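Side-chain contacts in extracellular solute-binding protein family 5 (Brucella melitensis, PDB 4ONY), which probably binds peptides or similar solutes in the periplasm and delivers them to an ABC transporter for uptake: residues A[343-346]-A[347-351]; A[440-443]-A[444-447]. All coordinates share one frame; numbering follows the deposited sequence.

Contact 1 (A[343-346]-A[347-351]); sequences NLFA and GQYRR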
ATOM      1  N   ASN A 343      12.142 -22.579  11.433  1.00 23.39           N
ATOM      2  CA  ASN A 343      13.182 -23.255  10.644  1.00 23.41           C
ATOM      3  C   ASN A 343      13.661 -22.527   9.429  1.00 22.78           C
ATOM      4  O   ASN A 343      14.766 -22.779   9.018  1.00 23.55           O
ATOM      5  CB  ASN A 343      12.706 -24.647  10.212  1.00 22.98           C
ATOM      6  CG  ASN A 343      12.577 -25.568  11.383  1.00 24.57           C
ATOM      7  OD1 ASN A 343      13.568 -26.171  11.795  1.00 27.23           O
ATOM      8  ND2 ASN A 343      11.389 -25.646  11.978  1.00 23.48           N
ATOM      9  N   LEU A 344      12.840 -21.667   8.836  1.00 21.89           N
ATOM     10  CA  LEU A 344      13.204 -20.954   7.615  1.00 22.10           C
ATOM     11  C   LEU A 344      13.460 -19.450   7.827  1.00 23.07           C
ATOM     12  O   LEU A 344      14.241 -18.851   7.091  1.00 23.15           O
ATOM     13  CB  LEU A 344      12.079 -21.081   6.583  1.00 22.31           C
ATOM     14  CG  LEU A 344      11.535 -22.498   6.252  1.00 21.92           C
ATOM     15  CD1 LEU A 344      10.493 -22.410   5.141  1.00 22.38           C
ATOM     16  CD2 LEU A 344      12.651 -23.437   5.835  1.00 22.99           C
ATOM     17  N   PHE A 345      12.796 -18.845   8.818  1.00 21.57           N
ATOM     18  CA  PHE A 345      12.708 -17.384   8.941  1.00 21.28           C
ATOM     19  C   PHE A 345      13.179 -16.835  10.302  1.00 20.69           C
ATOM     20  O   PHE A 345      12.888 -15.698  10.640  1.00 21.17           O
ATOM     21  CB  PHE A 345      11.252 -16.937   8.672  1.00 20.67           C
ATOM     22  CG  PHE A 345      10.721 -17.401   7.345  1.00 20.65           C
ATOM     23  CD1 PHE A 345      11.468 -17.232   6.177  1.00 21.12           C
ATOM     24  CD2 PHE A 345       9.478 -18.028   7.258  1.00 20.71           C
ATOM     25  CE1 PHE A 345      10.992 -17.663   4.951  1.00 21.10           C
ATOM     26  CE2 PHE A 345       8.981 -18.438   6.021  1.00 20.18           C
ATOM     27  CZ  PHE A 345       9.734 -18.255   4.871  1.00 20.41           C
ATOM     28  N   ALA A 346      13.922 -17.645  11.042  1.00 20.21           N
ATOM     29  CA  ALA A 346      14.556 -17.238  12.302  1.00 20.33           C
ATOM     30  C   ALA A 346      13.538 -16.627  13.275  1.00 19.81           C
ATOM     31  O   ALA A 346      13.874 -15.742  14.056  1.00 19.07           O
ATOM     32  CB  ALA A 346      15.713 -16.267  12.033  1.00 20.62           C
ATOM     33  N   GLY A 347      12.278 -17.074  13.190  1.00 18.94           N
ATOM     34  CA  GLY A 347      11.254 -16.603  14.097  1.00 18.40           C
ATOM     35  C   GLY A 347      10.788 -15.178  13.885  1.00 18.17           C
ATOM     36  O   GLY A 347      10.037 -14.664  14.701  1.00 18.02           O
ATOM     37  N   GLN A 348      11.158 -14.548  12.790  1.00 18.22           N
ATOM     38  CA  GLN A 348      10.911 -13.089  12.663  1.00 18.88           C
ATOM     39  C   GLN A 348       9.528 -12.708  12.210  1.00 18.07           C
ATOM     40  O   GLN A 348       9.094 -11.554  12.453  1.00 17.55           O
ATOM     41  CB  GLN A 348      11.868 -12.444  11.664  1.00 19.51           C
ATOM     42  CG  GLN A 348      13.310 -12.506  12.072  1.00 21.08           C
ATOM     43  CD  GLN A 348      13.544 -11.786  13.375  1.00 22.42           C
ATOM     44  OE1 GLN A 348      13.207 -10.639  13.536  1.00 21.52           O
ATOM     45  NE2 GLN A 348      14.033 -12.514  14.343  1.00 25.01           N
ATOM     46  N   TYR A 349       8.818 -13.648  11.581  1.00 16.98           N
ATOM     47  CA  TYR A 349       7.502 -13.341  11.073  1.00 16.48           C
ATOM     48  C   TYR A 349       6.398 -13.571  12.122  1.00 16.95           C
ATOM     49  O   TYR A 349       6.603 -14.224  13.155  1.00 16.75           O
ATOM     50  CB  TYR A 349       7.181 -14.164   9.827  1.00 16.43           C
ATOM     51  CG  TYR A 349       7.864 -13.779   8.545  1.00 16.75           C
ATOM     52  CD1 TYR A 349       7.612 -12.580   7.945  1.00 17.37           C
ATOM     53  CD2 TYR A 349       8.715 -14.651   7.901  1.00 17.70           C
ATOM     54  CE1 TYR A 349       8.210 -12.207   6.756  1.00 17.76           C
ATOM     55  CE2 TYR A 349       9.314 -14.312   6.716  1.00 18.05           C
ATOM     56  CZ  TYR A 349       9.057 -13.088   6.155  1.00 18.14           C
ATOM     57  OH  TYR A 349       9.648 -12.770   4.996  1.00 18.92           O
ATOM     58  N   ARG A 350       5.241 -12.998  11.843  1.00 17.12           N
ATOM     59  CA  ARG A 350       4.036 -13.234  12.572  1.00 18.59           C
ATOM     60  C   ARG A 350       2.999 -13.683  11.578  1.00 16.18           C
ATOM     61  O   ARG A 350       2.951 -13.219  10.418  1.00 15.13           O
ATOM     62  CB  ARG A 350       3.559 -11.950  13.307  1.00 22.78           C
ATOM     63  CG  ARG A 350       3.173 -12.157  14.786  1.00 29.63           C
ATOM     64  CD  ARG A 350       4.279 -11.827  15.854  1.00 35.00           C
ATOM     65  NE  ARG A 350       5.562 -12.532  15.626  1.00 41.24           N
ATOM     66  CZ  ARG A 350       6.667 -12.471  16.401  1.00 43.13           C
ATOM     67  NH1 ARG A 350       7.772 -13.115  16.040  1.00 40.32           N
ATOM     68  NH2 ARG A 350       6.695 -11.760  17.519  1.00 49.28           N
ATOM     69  N   ARG A 351       2.105 -14.543  12.050  1.00 14.95           N
ATOM     70  CA  ARG A 351       1.083 -15.108  11.188  1.00 13.91           C
ATOM     71  C   ARG A 351       0.097 -14.022  10.739  1.00 13.60           C
ATOM     72  O   ARG A 351      -0.366 -13.225  11.542  1.00 14.14           O
ATOM     73  CB  ARG A 351       0.281 -16.190  11.943  1.00 13.45           C
ATOM     74  CG  ARG A 351      -0.649 -16.993  11.018  1.00 13.06           C
ATOM     75  CD  ARG A 351       0.108 -17.917  10.068  1.00 13.20           C
ATOM     76  NE  ARG A 351      -0.714 -18.441   8.965  1.00 13.26           N
ATOM     77  CZ  ARG A 351      -1.342 -19.642   8.951  1.00 13.15           C
ATOM     78  NH1 ARG A 351      -1.281 -20.475   9.974  1.00 13.21           N
ATOM     79  NH2 ARG A 351      -2.018 -20.005   7.876  1.00 12.77           N
TER
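Phe-345 and Tyr-349 form a T-shaped aromatic pair across a type I' beta turn that runs from Phe-345 to Gln-348 and leads from helix 337-344 into strand 350-351. The ring planes stand at 88° with centroids 4.9 Å apart. Tyr-349 presents the CD2–CE2 side of its ring, with CD2 only 3.4 Å from Phe-345 CG, over the root of the phenylalanine ring rather than its middle. Both first torsions place CG opposite the carbonyl carbon and beside the backbone N (chi1 -74° in Tyr-349), which brings the two rings together beside the turn's opening residue. Leu-344 CB covers the other face of Phe-345, and Tyr-561 of the adjacent strand 557-562 meets both rings, so flat aromatic side chains suit this place. The small methyl of Ala-346 rests on Glu-284 of helix 280-285.

The polar contacts belong to the turn itself. Gln-348 N closes it on Phe-345 O at 3.0 Å, with a nearly straight N-H...O angle of 165°. Ala-346 and Gly-347, the central pair, both have positive phi, as a type I' turn requires, and glycine adopts this readily. Gln-348 bends at chi2, folding its amide back over the turn, where NE2 donates to Ala-346 O at 3.2 Å from above the carbonyl plane.

Contact 2 (A[440-443]-A[444-447]); sequences TRSP and DEEK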
ATOM      1  N   THR A 440       4.900 -21.474  -9.017  1.00 16.99           N
ATOM      2  CA  THR A 440       5.760 -20.556  -8.250  1.00 17.83           C
ATOM      3  C   THR A 440       6.650 -19.706  -9.143  1.00 19.23           C
ATOM      4  O   THR A 440       6.997 -20.122 -10.254  1.00 18.28           O
ATOM      5  CB  THR A 440       6.675 -21.335  -7.332  1.00 18.28           C
ATOM      6  OG1 THR A 440       7.344 -22.343  -8.075  1.00 17.83           O
ATOM      7  CG2 THR A 440       5.888 -21.969  -6.255  1.00 17.96           C
ATOM      8  N   ARG A 441       7.022 -18.514  -8.685  1.00 21.06           N
ATOM      9  CA  ARG A 441       7.854 -17.634  -9.566  1.00 23.92           C
ATOM     10  C   ARG A 441       9.305 -17.510  -9.190  1.00 24.87           C
ATOM     11  O   ARG A 441      10.033 -16.844  -9.921  1.00 25.57           O
ATOM     12  CB  ARG A 441       7.357 -16.198  -9.714  1.00 26.71           C
ATOM     13  CG  ARG A 441       6.204 -15.731  -8.906  1.00 29.09           C
ATOM     14  CD  ARG A 441       6.295 -14.211  -8.790  1.00 32.51           C
ATOM     15  NE  ARG A 441       4.981 -13.552  -8.821  1.00 34.07           N
ATOM     16  CZ  ARG A 441       4.522 -12.756  -9.806  1.00 36.91           C
ATOM     17  NH1 ARG A 441       5.240 -12.464 -10.911  1.00 35.99           N
ATOM     18  NH2 ARG A 441       3.311 -12.231  -9.680  1.00 38.68           N
ATOM     19  N   SER A 442       9.717 -18.051  -8.044  1.00 25.40           N
ATOM     20  CA  SER A 442      11.048 -17.759  -7.482  1.00 26.45           C
ATOM     21  C   SER A 442      11.464 -18.798  -6.459  1.00 27.68           C
ATOM     22  O   SER A 442      10.621 -19.552  -5.960  1.00 22.44           O
ATOM     23  CB  SER A 442      11.093 -16.418  -6.774  1.00 26.56           C
ATOM     24  OG  SER A 442      10.401 -16.489  -5.525  1.00 26.66           O
ATOM     25  N   PRO A 443      12.774 -18.827  -6.135  1.00 29.21           N
ATOM     26  CA  PRO A 443      13.227 -19.797  -5.146  1.00 30.01           C
ATOM     27  C   PRO A 443      12.629 -19.568  -3.767  1.00 27.20           C
ATOM     28  O   PRO A 443      12.318 -20.533  -3.100  1.00 26.43           O
ATOM     29  CB  PRO A 443      14.742 -19.620  -5.158  1.00 31.81           C
ATOM     30  CG  PRO A 443      15.029 -19.203  -6.581  1.00 33.08           C
ATOM     31  CD  PRO A 443      13.914 -18.235  -6.870  1.00 32.35           C
ATOM     32  N   ASP A 444      12.383 -18.320  -3.383  1.00 27.37           N
ATOM     33  CA  ASP A 444      11.650 -18.075  -2.140  1.00 27.60           C
ATOM     34  C   ASP A 444      10.228 -18.690  -2.149  1.00 25.62           C
ATOM     35  O   ASP A 444       9.790 -19.265  -1.148  1.00 24.20           O
ATOM     36  CB  ASP A 444      11.529 -16.588  -1.825  1.00 29.12           C
ATOM     37  CG  ASP A 444      12.795 -15.996  -1.213  1.00 32.14           C
ATOM     38  OD1 ASP A 444      13.785 -16.703  -0.933  1.00 33.08           O
ATOM     39  OD2 ASP A 444      12.775 -14.781  -0.995  1.00 33.37           O
ATOM     40  N   GLU A 445       9.522 -18.582  -3.269  1.00 22.94           N
ATOM     41  CA  GLU A 445       8.199 -19.197  -3.370  1.00 20.56           C
ATOM     42  C   GLU A 445       8.284 -20.737  -3.332  1.00 20.06           C
ATOM     43  O   GLU A 445       7.510 -21.428  -2.648  1.00 18.51           O
ATOM     44  CB  GLU A 445       7.470 -18.697  -4.613  1.00 20.09           C
ATOM     45  CG  GLU A 445       7.085 -17.234  -4.540  1.00 19.43           C
ATOM     46  CD  GLU A 445       6.036 -16.835  -5.536  1.00 19.63           C
ATOM     47  OE1 GLU A 445       5.591 -15.683  -5.455  1.00 21.45           O
ATOM     48  OE2 GLU A 445       5.629 -17.637  -6.395  1.00 18.21           O
ATOM     49  N   GLU A 446       9.254 -21.290  -4.018  1.00 20.49           N
ATOM     50  CA  GLU A 446       9.479 -22.705  -3.949  1.00 22.02           C
ATOM     51  C   GLU A 446       9.713 -23.228  -2.565  1.00 20.79           C
ATOM     52  O   GLU A 446       9.184 -24.297  -2.216  1.00 19.04           O
ATOM     53  CB  GLU A 446      10.728 -23.103  -4.718  1.00 26.14           C
ATOM     54  CG  GLU A 446      10.438 -23.633  -6.066  1.00 30.28           C
ATOM     55  CD  GLU A 446      11.688 -24.258  -6.620  1.00 37.42           C
ATOM     56  OE1 GLU A 446      11.812 -25.521  -6.504  1.00 40.29           O
ATOM     57  OE2 GLU A 446      12.536 -23.455  -7.088  1.00 36.13           O
ATOM     58  N   LYS A 447      10.516 -22.502  -1.799  1.00 19.86           N
ATOM     59  CA  LYS A 447      10.845 -22.950  -0.470  1.00 21.15           C
ATOM     60  C   LYS A 447       9.594 -23.076   0.403  1.00 19.11           C
ATOM     61  O   LYS A 447       9.422 -24.077   1.094  1.00 17.27           O
ATOM     62  CB  LYS A 447      11.831 -22.008   0.175  1.00 24.48           C
ATOM     63  CG  LYS A 447      12.291 -22.488   1.540  1.00 27.80           C
ATOM     64  CD  LYS A 447      13.003 -21.368   2.301  1.00 31.45           C
ATOM     65  CE  LYS A 447      14.335 -20.991   1.677  1.00 33.12           C
ATOM     66  NZ  LYS A 447      14.863 -19.750   2.321  1.00 35.90           N
TER
HETATM   67  O   HOH W   1       3.666 -14.550  -6.702  1.00 31.14           O
HETATM   68  O   HOH W   2      13.461 -15.733  -4.268  1.00 29.37           O
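Ser-442 is the N-cap of helix 443-458, where strand 435-440 turns into the helix: its OG accepts from Glu-445 N at 3.2 Å. A chi1 of 74° sets OG between the backbone N and the carbonyl carbon, facing the first turn. A short hydroxyl side chain suits this site. Pro-443 suits the first helical position, whose backbone N has no carbonyl one turn back to bond to, and its ring restrains phi near the helical value.

The inner side is the more tightly packed one. Glu-445 CB lies 3.9 Å from Thr-440 CB, the two side chains running past each other in opposite directions, and Leu-486 touches both. Thr-440 is buried, and its OG1 is hydrogen-bonded to the Thr-467 hydroxyl on the neighbouring strand 462-467. Extended beyond CG, Glu-445 reaches back past the cap, and its OE2 takes Arg-441 N at 2.8 Å from above the carboxylate plane.

The outer side is looser and watery. Asp-444 and Lys-447 are exposed, and a water accepts from Asp-444 N. Arg-441 NE and Glu-445 OE1 are 4.0 Å apart, too far for a salt bridge; Arg-441 NH1 makes its salt bridge with Asp-470 instead. One water spans that gap, accepting from Arg-441 NE at 2.7 Å and donating to Glu-445 OE1 at 2.6 Å.

Coming from the N terminus, the chain first meets contact 1, where the turn after helix 337-344 closes and strand 350-351 begins. Some ninety residues later contact 2 closes the bend between strand 435-440 and helix 443-458. The two lie in series and neither encloses the other. Both serve one mixed six-stranded sheet: contact 1 leads into its edge strand 350-351, whereas contact 2 leaves an inner strand flanked by 462-467 and 484-489. Their centres are about 17 Å apart, yet the contacts touch, Leu-344 CD1 packing 3.9 Å from Lys-447 CD, so the end of helix 337-344 lies against the start of helix 443-458.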